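Long-range contacts in MutT/nudix family protein (PDB 3GZ5), which acts as an ADP-ribose-dependent transcriptional regulator of NAD metabolism, joining a NUDIX domain to a DNA-binding winged-helix domain: residues 35-43 with 127-136; 158-166 with 230-238. All coordinates share one frame; numbering follows the deposited sequence.

Contact 1. Residues 35-43 with 127-136. With NA (sodium ion), chain D.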
# COMPACT_ATOMS: atom_id res chain seq x y z
N GLN B 35 -9.74 18.15 -20.50
CA GLN B 35 -9.88 16.71 -20.41
C GLN B 35 -8.55 16.26 -19.83
O GLN B 35 -7.70 15.65 -20.49
CB GLN B 35 -10.19 16.03 -21.76
CG GLN B 35 -9.47 16.58 -22.98
CD GLN B 35 -10.17 17.79 -23.57
OE1 GLN B 35 -11.23 18.20 -23.09
NE2 GLN B 35 -9.57 18.37 -24.63
N GLN B 36 -8.38 16.60 -18.55
CA GLN B 36 -7.16 16.35 -17.80
C GLN B 36 -7.53 15.80 -16.42
O GLN B 36 -8.70 15.81 -16.02
CB GLN B 36 -6.39 17.67 -17.65
CG GLN B 36 -7.22 18.80 -17.05
CD GLN B 36 -6.62 20.19 -17.26
OE1 GLN B 36 -7.27 21.20 -16.96
NE2 GLN B 36 -5.40 20.25 -17.77
N LEU B 37 -6.52 15.31 -15.71
CA LEU B 37 -6.66 14.99 -14.30
C LEU B 37 -6.80 16.27 -13.50
O LEU B 37 -6.03 17.19 -13.70
CB LEU B 37 -5.42 14.26 -13.81
CG LEU B 37 -5.28 12.85 -14.32
CD1 LEU B 37 -3.83 12.42 -14.23
CD2 LEU B 37 -6.23 11.92 -13.55
N LYS B 38 -7.79 16.31 -12.62
CA LYS B 38 -7.91 17.38 -11.64
C LYS B 38 -7.83 16.80 -10.21
O LYS B 38 -8.30 15.68 -9.96
CB LYS B 38 -9.21 18.15 -11.88
CG LYS B 38 -9.18 19.07 -13.14
CD LYS B 38 -10.60 19.46 -13.57
CE LYS B 38 -10.64 20.67 -14.54
NZ LYS B 38 -9.69 20.56 -15.69
N VAL B 39 -7.22 17.56 -9.30
CA VAL B 39 -7.07 17.16 -7.89
C VAL B 39 -7.82 18.17 -7.00
O VAL B 39 -7.74 19.39 -7.25
CB VAL B 39 -5.56 16.94 -7.51
CG1 VAL B 39 -4.72 18.15 -7.85
CG2 VAL B 39 -5.37 16.55 -6.05
N LEU B 40 -8.60 17.67 -6.05
CA LEU B 40 -9.36 18.54 -5.15
C LEU B 40 -8.47 19.14 -4.07
O LEU B 40 -7.80 18.41 -3.36
CB LEU B 40 -10.52 17.81 -4.48
CG LEU B 40 -11.45 18.78 -3.72
CD1 LEU B 40 -12.37 19.53 -4.69
CD2 LEU B 40 -12.29 18.06 -2.69
N LEU B 41 -8.45 20.47 -3.98
CA LEU B 41 -7.63 21.17 -2.99
C LEU B 41 -8.44 22.12 -2.12
O LEU B 41 -9.54 22.55 -2.48
CB LEU B 41 -6.44 21.88 -3.63
CG LEU B 41 -5.35 21.04 -4.30
CD1 LEU B 41 -4.21 21.95 -4.68
CD2 LEU B 41 -4.82 19.88 -3.43
N VAL B 42 -7.89 22.40 -0.94
CA VAL B 42 -8.56 23.14 0.12
C VAL B 42 -7.57 24.18 0.59
O VAL B 42 -6.39 23.89 0.81
CB VAL B 42 -8.96 22.21 1.32
CG1 VAL B 42 -9.59 23.00 2.48
CG2 VAL B 42 -9.91 21.11 0.85
N GLN B 43 -8.04 25.42 0.70
CA GLN B 43 -7.17 26.50 1.13
C GLN B 43 -7.12 26.54 2.66
O GLN B 43 -8.17 26.50 3.32
CB GLN B 43 -7.63 27.84 0.57
CG GLN B 43 -6.47 28.76 0.33
CD GLN B 43 -6.87 30.20 0.02
OE1 GLN B 43 -8.06 30.57 0.05
NE2 GLN B 43 -5.87 31.01 -0.27
N ASP B 127 -13.01 28.26 -0.80
CA ASP B 127 -11.78 27.66 -0.26
C ASP B 127 -11.62 26.19 -0.66
O ASP B 127 -10.72 25.50 -0.16
CB ASP B 127 -11.71 27.85 1.26
CG ASP B 127 -12.76 27.06 1.99
OD1 ASP B 127 -13.89 26.93 1.47
OD2 ASP B 127 -12.45 26.57 3.09
N VAL B 128 -12.51 25.72 -1.54
CA VAL B 128 -12.46 24.37 -2.13
C VAL B 128 -12.57 24.44 -3.67
O VAL B 128 -13.57 24.93 -4.21
CB VAL B 128 -13.59 23.44 -1.58
CG1 VAL B 128 -13.37 22.00 -2.04
CG2 VAL B 128 -13.67 23.50 -0.06
N LYS B 129 -11.57 23.90 -4.36
CA LYS B 129 -11.50 24.00 -5.82
C LYS B 129 -10.83 22.78 -6.47
O LYS B 129 -9.81 22.28 -5.97
CB LYS B 129 -10.77 25.29 -6.21
CG LYS B 129 -10.70 25.59 -7.71
CD LYS B 129 -10.08 26.97 -7.97
CE LYS B 129 -9.81 27.24 -9.46
NZ LYS B 129 -11.05 27.57 -10.24
N TRP B 130 -11.39 22.32 -7.59
CA TRP B 130 -10.72 21.36 -8.47
C TRP B 130 -9.62 22.06 -9.25
O TRP B 130 -9.88 23.01 -9.99
CB TRP B 130 -11.70 20.78 -9.48
CG TRP B 130 -12.65 19.75 -8.97
CD1 TRP B 130 -14.00 19.87 -8.88
CD2 TRP B 130 -12.33 18.42 -8.50
NE1 TRP B 130 -14.55 18.71 -8.38
CE2 TRP B 130 -13.55 17.81 -8.14
CE3 TRP B 130 -11.14 17.70 -8.36
CZ2 TRP B 130 -13.61 16.50 -7.64
CZ3 TRP B 130 -11.20 16.41 -7.86
CH2 TRP B 130 -12.43 15.82 -7.51
N TRP B 131 -8.38 21.58 -9.09
CA TRP B 131 -7.23 22.15 -9.76
C TRP B 131 -6.64 21.20 -10.80
O TRP B 131 -6.45 20.03 -10.50
CB TRP B 131 -6.14 22.50 -8.76
CG TRP B 131 -6.46 23.66 -7.88
CD1 TRP B 131 -7.07 23.63 -6.65
CD2 TRP B 131 -6.18 25.03 -8.17
NE1 TRP B 131 -7.19 24.91 -6.16
CE2 TRP B 131 -6.65 25.79 -7.06
CE3 TRP B 131 -5.58 25.70 -9.25
CZ2 TRP B 131 -6.53 27.19 -7.01
CZ3 TRP B 131 -5.46 27.09 -9.20
CH2 TRP B 131 -5.94 27.81 -8.09
N PRO B 132 -6.31 21.71 -12.01
CA PRO B 132 -5.54 20.90 -12.96
C PRO B 132 -4.25 20.39 -12.34
O PRO B 132 -3.50 21.16 -11.72
CB PRO B 132 -5.24 21.90 -14.10
CG PRO B 132 -6.38 22.84 -14.06
CD PRO B 132 -6.65 23.02 -12.58
N LEU B 133 -4.00 19.10 -12.47
CA LEU B 133 -2.82 18.51 -11.86
C LEU B 133 -1.55 19.27 -12.25
O LEU B 133 -0.70 19.54 -11.40
CB LEU B 133 -2.70 17.03 -12.21
CG LEU B 133 -1.47 16.29 -11.69
CD1 LEU B 133 -1.40 16.30 -10.16
CD2 LEU B 133 -1.53 14.89 -12.22
N ALA B 134 -1.42 19.61 -13.54
CA ALA B 134 -0.25 20.33 -14.05
C ALA B 134 -0.02 21.63 -13.30
O ALA B 134 1.11 21.92 -12.90
CB ALA B 134 -0.39 20.59 -15.54
N ASP B 135 -1.09 22.38 -13.08
CA ASP B 135 -1.07 23.58 -12.24
C ASP B 135 -0.60 23.30 -10.81
O ASP B 135 0.23 24.04 -10.27
CB ASP B 135 -2.45 24.22 -12.18
CG ASP B 135 -2.87 24.85 -13.49
OD1 ASP B 135 -2.26 24.52 -14.54
OD2 ASP B 135 -3.83 25.67 -13.46
N VAL B 136 -1.16 22.25 -10.20
CA VAL B 136 -0.83 21.84 -8.84
C VAL B 136 0.67 21.53 -8.68
O VAL B 136 1.30 21.97 -7.72
CB VAL B 136 -1.71 20.63 -8.41
CG1 VAL B 136 -1.11 19.88 -7.22
CG2 VAL B 136 -3.11 21.10 -8.10
NA NA D . -15.23 26.09 -5.26

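Contact 2. Residues 158-166 with 230-238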
# COMPACT_ATOMS: atom_id res chain seq x y z
N GLN B 158 0.06 2.87 -11.90
CA GLN B 158 -0.01 1.41 -11.72
C GLN B 158 -1.44 0.87 -11.78
O GLN B 158 -1.67 -0.21 -12.31
CB GLN B 158 0.67 0.93 -10.42
CG GLN B 158 2.14 1.30 -10.27
CD GLN B 158 3.03 0.78 -11.40
OE1 GLN B 158 3.50 1.56 -12.25
NE2 GLN B 158 3.27 -0.54 -11.41
N LYS B 159 -2.40 1.61 -11.24
CA LYS B 159 -3.80 1.21 -11.39
C LYS B 159 -4.22 1.14 -12.86
O LYS B 159 -4.97 0.25 -13.24
CB LYS B 159 -4.74 2.16 -10.62
CG LYS B 159 -4.55 2.17 -9.13
CD LYS B 159 -4.93 0.87 -8.49
CE LYS B 159 -4.61 0.98 -7.03
NZ LYS B 159 -5.18 -0.15 -6.25
N ALA B 160 -3.76 2.09 -13.69
CA ALA B 160 -4.05 2.10 -15.14
C ALA B 160 -3.46 0.87 -15.84
O ALA B 160 -3.97 0.44 -16.86
CB ALA B 160 -3.55 3.38 -15.79
N LEU B 161 -2.41 0.30 -15.26
CA LEU B 161 -1.71 -0.85 -15.83
C LEU B 161 -2.33 -2.19 -15.46
O LEU B 161 -2.25 -3.17 -16.23
CB LEU B 161 -0.24 -0.83 -15.38
CG LEU B 161 0.81 -0.04 -16.18
CD1 LEU B 161 2.19 -0.39 -15.66
CD2 LEU B 161 0.76 -0.31 -17.70
N TYR B 162 -2.92 -2.25 -14.26
CA TYR B 162 -3.36 -3.53 -13.71
C TYR B 162 -4.83 -3.60 -13.32
O TYR B 162 -5.24 -4.60 -12.76
CB TYR B 162 -2.51 -3.94 -12.50
CG TYR B 162 -1.06 -4.17 -12.84
CD1 TYR B 162 -0.65 -5.35 -13.48
CD2 TYR B 162 -0.10 -3.22 -12.52
CE1 TYR B 162 0.70 -5.56 -13.80
CE2 TYR B 162 1.24 -3.42 -12.84
CZ TYR B 162 1.63 -4.58 -13.47
OH TYR B 162 2.96 -4.75 -13.75
N SER B 163 -5.59 -2.54 -13.57
CA SER B 163 -7.02 -2.52 -13.20
C SER B 163 -7.85 -1.59 -14.09
O SER B 163 -7.30 -0.97 -15.01
CB SER B 163 -7.18 -2.11 -11.72
OG SER B 163 -7.00 -0.72 -11.53
N LEU B 164 -9.16 -1.49 -13.81
CA LEU B 164 -10.04 -0.49 -14.43
C LEU B 164 -10.53 0.51 -13.39
O LEU B 164 -11.53 1.19 -13.60
CB LEU B 164 -11.25 -1.18 -15.11
CG LEU B 164 -10.99 -2.20 -16.22
CD1 LEU B 164 -12.30 -2.81 -16.71
CD2 LEU B 164 -10.27 -1.56 -17.40
N VAL B 165 -9.81 0.58 -12.27
CA VAL B 165 -9.98 1.59 -11.26
C VAL B 165 -10.05 3.03 -11.85
O VAL B 165 -10.85 3.85 -11.36
CB VAL B 165 -8.90 1.45 -10.11
CG1 VAL B 165 -8.85 2.66 -9.23
CG2 VAL B 165 -9.17 0.16 -9.25
N PRO B 166 -9.26 3.36 -12.91
CA PRO B 166 -9.53 4.70 -13.48
C PRO B 166 -10.97 4.98 -13.93
O PRO B 166 -11.33 6.13 -14.05
CB PRO B 166 -8.55 4.80 -14.66
CG PRO B 166 -7.39 3.91 -14.21
CD PRO B 166 -8.10 2.72 -13.58
N ALA B 230 -13.39 -2.45 -8.05
CA ALA B 230 -12.55 -1.85 -7.03
C ALA B 230 -11.42 -2.78 -6.60
O ALA B 230 -10.30 -2.33 -6.36
CB ALA B 230 -13.41 -1.46 -5.81
N SER B 231 -11.74 -4.07 -6.50
CA SER B 231 -10.79 -5.09 -6.08
C SER B 231 -10.17 -5.90 -7.23
O SER B 231 -9.13 -6.53 -7.04
CB SER B 231 -11.47 -6.04 -5.08
OG SER B 231 -12.41 -6.86 -5.75
N TYR B 232 -10.78 -5.90 -8.42
CA TYR B 232 -10.24 -6.72 -9.52
C TYR B 232 -8.91 -6.21 -10.07
O TYR B 232 -8.78 -5.04 -10.44
CB TYR B 232 -11.24 -6.85 -10.67
CG TYR B 232 -10.75 -7.77 -11.78
CD1 TYR B 232 -11.24 -9.08 -11.89
CD2 TYR B 232 -9.79 -7.34 -12.70
CE1 TYR B 232 -10.79 -9.94 -12.89
CE2 TYR B 232 -9.33 -8.18 -13.71
CZ TYR B 232 -9.83 -9.48 -13.80
OH TYR B 232 -9.37 -10.30 -14.80
N ARG B 233 -7.93 -7.12 -10.15
CA ARG B 233 -6.63 -6.83 -10.76
C ARG B 233 -6.28 -7.84 -11.86
O ARG B 233 -6.36 -9.05 -11.64
CB ARG B 233 -5.52 -6.82 -9.70
CG ARG B 233 -5.69 -5.79 -8.58
CD ARG B 233 -5.68 -4.32 -9.09
NE ARG B 233 -5.97 -3.33 -8.03
CZ ARG B 233 -7.19 -2.91 -7.69
NH1 ARG B 233 -8.27 -3.36 -8.32
NH2 ARG B 233 -7.34 -2.01 -6.72
N PHE B 234 -5.87 -7.33 -13.04
CA PHE B 234 -5.29 -8.17 -14.08
C PHE B 234 -3.92 -8.63 -13.61
O PHE B 234 -3.20 -7.88 -12.95
CB PHE B 234 -5.08 -7.41 -15.39
CG PHE B 234 -6.34 -6.90 -16.03
CD1 PHE B 234 -7.14 -7.75 -16.78
CD2 PHE B 234 -6.71 -5.56 -15.90
CE1 PHE B 234 -8.30 -7.27 -17.39
CE2 PHE B 234 -7.86 -5.07 -16.50
CZ PHE B 234 -8.66 -5.93 -17.24
N LEU B 235 -3.57 -9.86 -13.95
CA LEU B 235 -2.23 -10.39 -13.65
C LEU B 235 -1.14 -9.81 -14.58
O LEU B 235 -0.03 -9.48 -14.14
CB LEU B 235 -2.26 -11.93 -13.66
CG LEU B 235 -2.28 -12.59 -12.27
CD1 LEU B 235 -3.51 -12.18 -11.45
CD2 LEU B 235 -2.19 -14.12 -12.38
N ARG B 236 -1.47 -9.68 -15.86
CA ARG B 236 -0.58 -9.07 -16.83
C ARG B 236 -0.88 -7.57 -16.96
O ARG B 236 -2.05 -7.16 -16.91
CB ARG B 236 -0.66 -9.77 -18.21
CG ARG B 236 -1.88 -10.72 -18.46
CD ARG B 236 -3.28 -10.02 -18.48
NE ARG B 236 -4.03 -10.18 -17.21
CZ ARG B 236 -4.79 -11.22 -16.89
NH1 ARG B 236 -4.95 -12.24 -17.73
NH2 ARG B 236 -5.42 -11.26 -15.72
N ASN B 237 0.19 -6.78 -17.12
CA ASN B 237 0.09 -5.35 -17.41
C ASN B 237 -0.65 -5.04 -18.71
O ASN B 237 -0.79 -5.91 -19.58
CB ASN B 237 1.47 -4.69 -17.44
CG ASN B 237 2.46 -5.44 -18.34
OD1 ASN B 237 2.66 -6.65 -18.21
ND2 ASN B 237 3.11 -4.70 -19.24
N LEU B 238 -1.11 -3.80 -18.84
CA LEU B 238 -1.82 -3.33 -20.03
C LEU B 238 -0.90 -3.23 -21.26
O LEU B 238 0.04 -2.43 -21.29
CB LEU B 238 -2.45 -1.97 -19.71
CG LEU B 238 -3.42 -1.28 -20.68
CD1 LEU B 238 -4.01 -0.06 -19.98
CD2 LEU B 238 -2.75 -0.89 -22.00
O HOH W 1 -10.31 -3.40 -11.73

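Contact 1. Residues 35-43 with 127-136
V39 and L41 pair with W131 and K129 as hydrogen-bonded antiparallel residues, with L40 opposite W130 and V42 opposite V128 at the non-hydrogen-bonded positions. The short strand axes come within 4.4 Å at 146°. Within the two hydrogen-bonded pairs each residue both gives and accepts a backbone bond, and V39 N reaches W131 O at 2.9 Å. Q43 N to D127 O extends the pairing at one end; at the other, the backbone N of L133, first residue of helix 133-136, donates to L37 O, so the pairing runs past the N-cap residue P132 into the helix start.

On the face shared by K38, L40 and V42, L40 rests on the W130 indole. Its CB sits over the six-membered ring, 4.0 Å from the centroid, a CH-pi contact, and CD1 lies above the centre of the ring system. With CG anti to the backbone N (chi1 -171°), the L40 branch also reaches V128, CD1 meeting CG1 at 3.8 Å. Toward the strand's beginning, the Q36 amide oxygen lies against the P132 ring, OE1 to CG 3.4 Å; K38 NZ, which is also bonded to H33 O, gives this oxygen a weak bond.

The opposite face is joined to the helix. V136 CG2 touches both V39 CG1, at a tight 3.4 Å, and L41 CD1, while L41 CB touches W131 CD1 at 3.5 Å. The indole of W131 meets W53 edge to face, and I149 of helix 145-162 packs on L133 and V136.

V128 O, turned away from the pairing, binds the sodium ion at 2.3 Å together with the carbonyls of I122 and V125. Strand 36-43 also pairs with strand 22-33, placing this antiparallel pair in the mixed sheet of the NUDIX fold.

Contact 2. Residues 158-166 with 230-238
R233 lies across the turn that ends helix 145-162. Its CB is 3.8 Å from Y162 O, the carbonyl that takes the backbone N-H of F234 at 2.8 Å. A bend at chi2 (-62°) turns the chain so that CD meets S163 CB at 3.7 Å. NE passes the same CB, and CZ comes near V165 CG2. At the tip NH1 and NH2 both grip A230 O, close to the guanidinium plane, and NH1 also donates to Y232 O at 2.8 Å. With R233 replaced by an alanine, the carbonyls of A230 and Y232 lose these donors, and the 230-233 segment is likely to become freer to shift away from S163 and V165. K159 NZ stands at the edge of the guanidinium near NH2, two donors with no bond between them; E88 forms a salt bridge with this lysine and probably offsets the gathered charge.

The segment following strand 220-225 of the winged-helix region packs on the C-terminal end of helix 145-162. S163 OG donates to K159 O and accepts from V165 N, the latter bond making an ST turn, while a water bridges L164 N to Y232 O. Further along, the F234 ring has S163 N at its edge, and R199 makes a cation-pi contact with it. Y162 CE1 lies 3.6 Å from the backbone N of N237, and the tyrosine OH bonds to L235 O of the second subunit, a bond repeated in reverse across the dimer.

In the fold
Contact 1 closes before contact 2 opens along the chain, and the two lie on opposite sides of its centre, their centres 24 Å apart and their nearest atoms about 8 Å apart. Helix 145-162 spans between them: I149 and R153 pack on L37, L133 and V136 of contact 1, and the last turn of the same helix enters contact 2. Contact 1 belongs to the NUDIX sheet and carries one of the sodium ligands, whereas contact 2 brings the C-terminal tail to the end of helix 145-162, beside helices 176-187 and 193-203. The second subunit reaches contact 2 but does not touch the segments of contact 1.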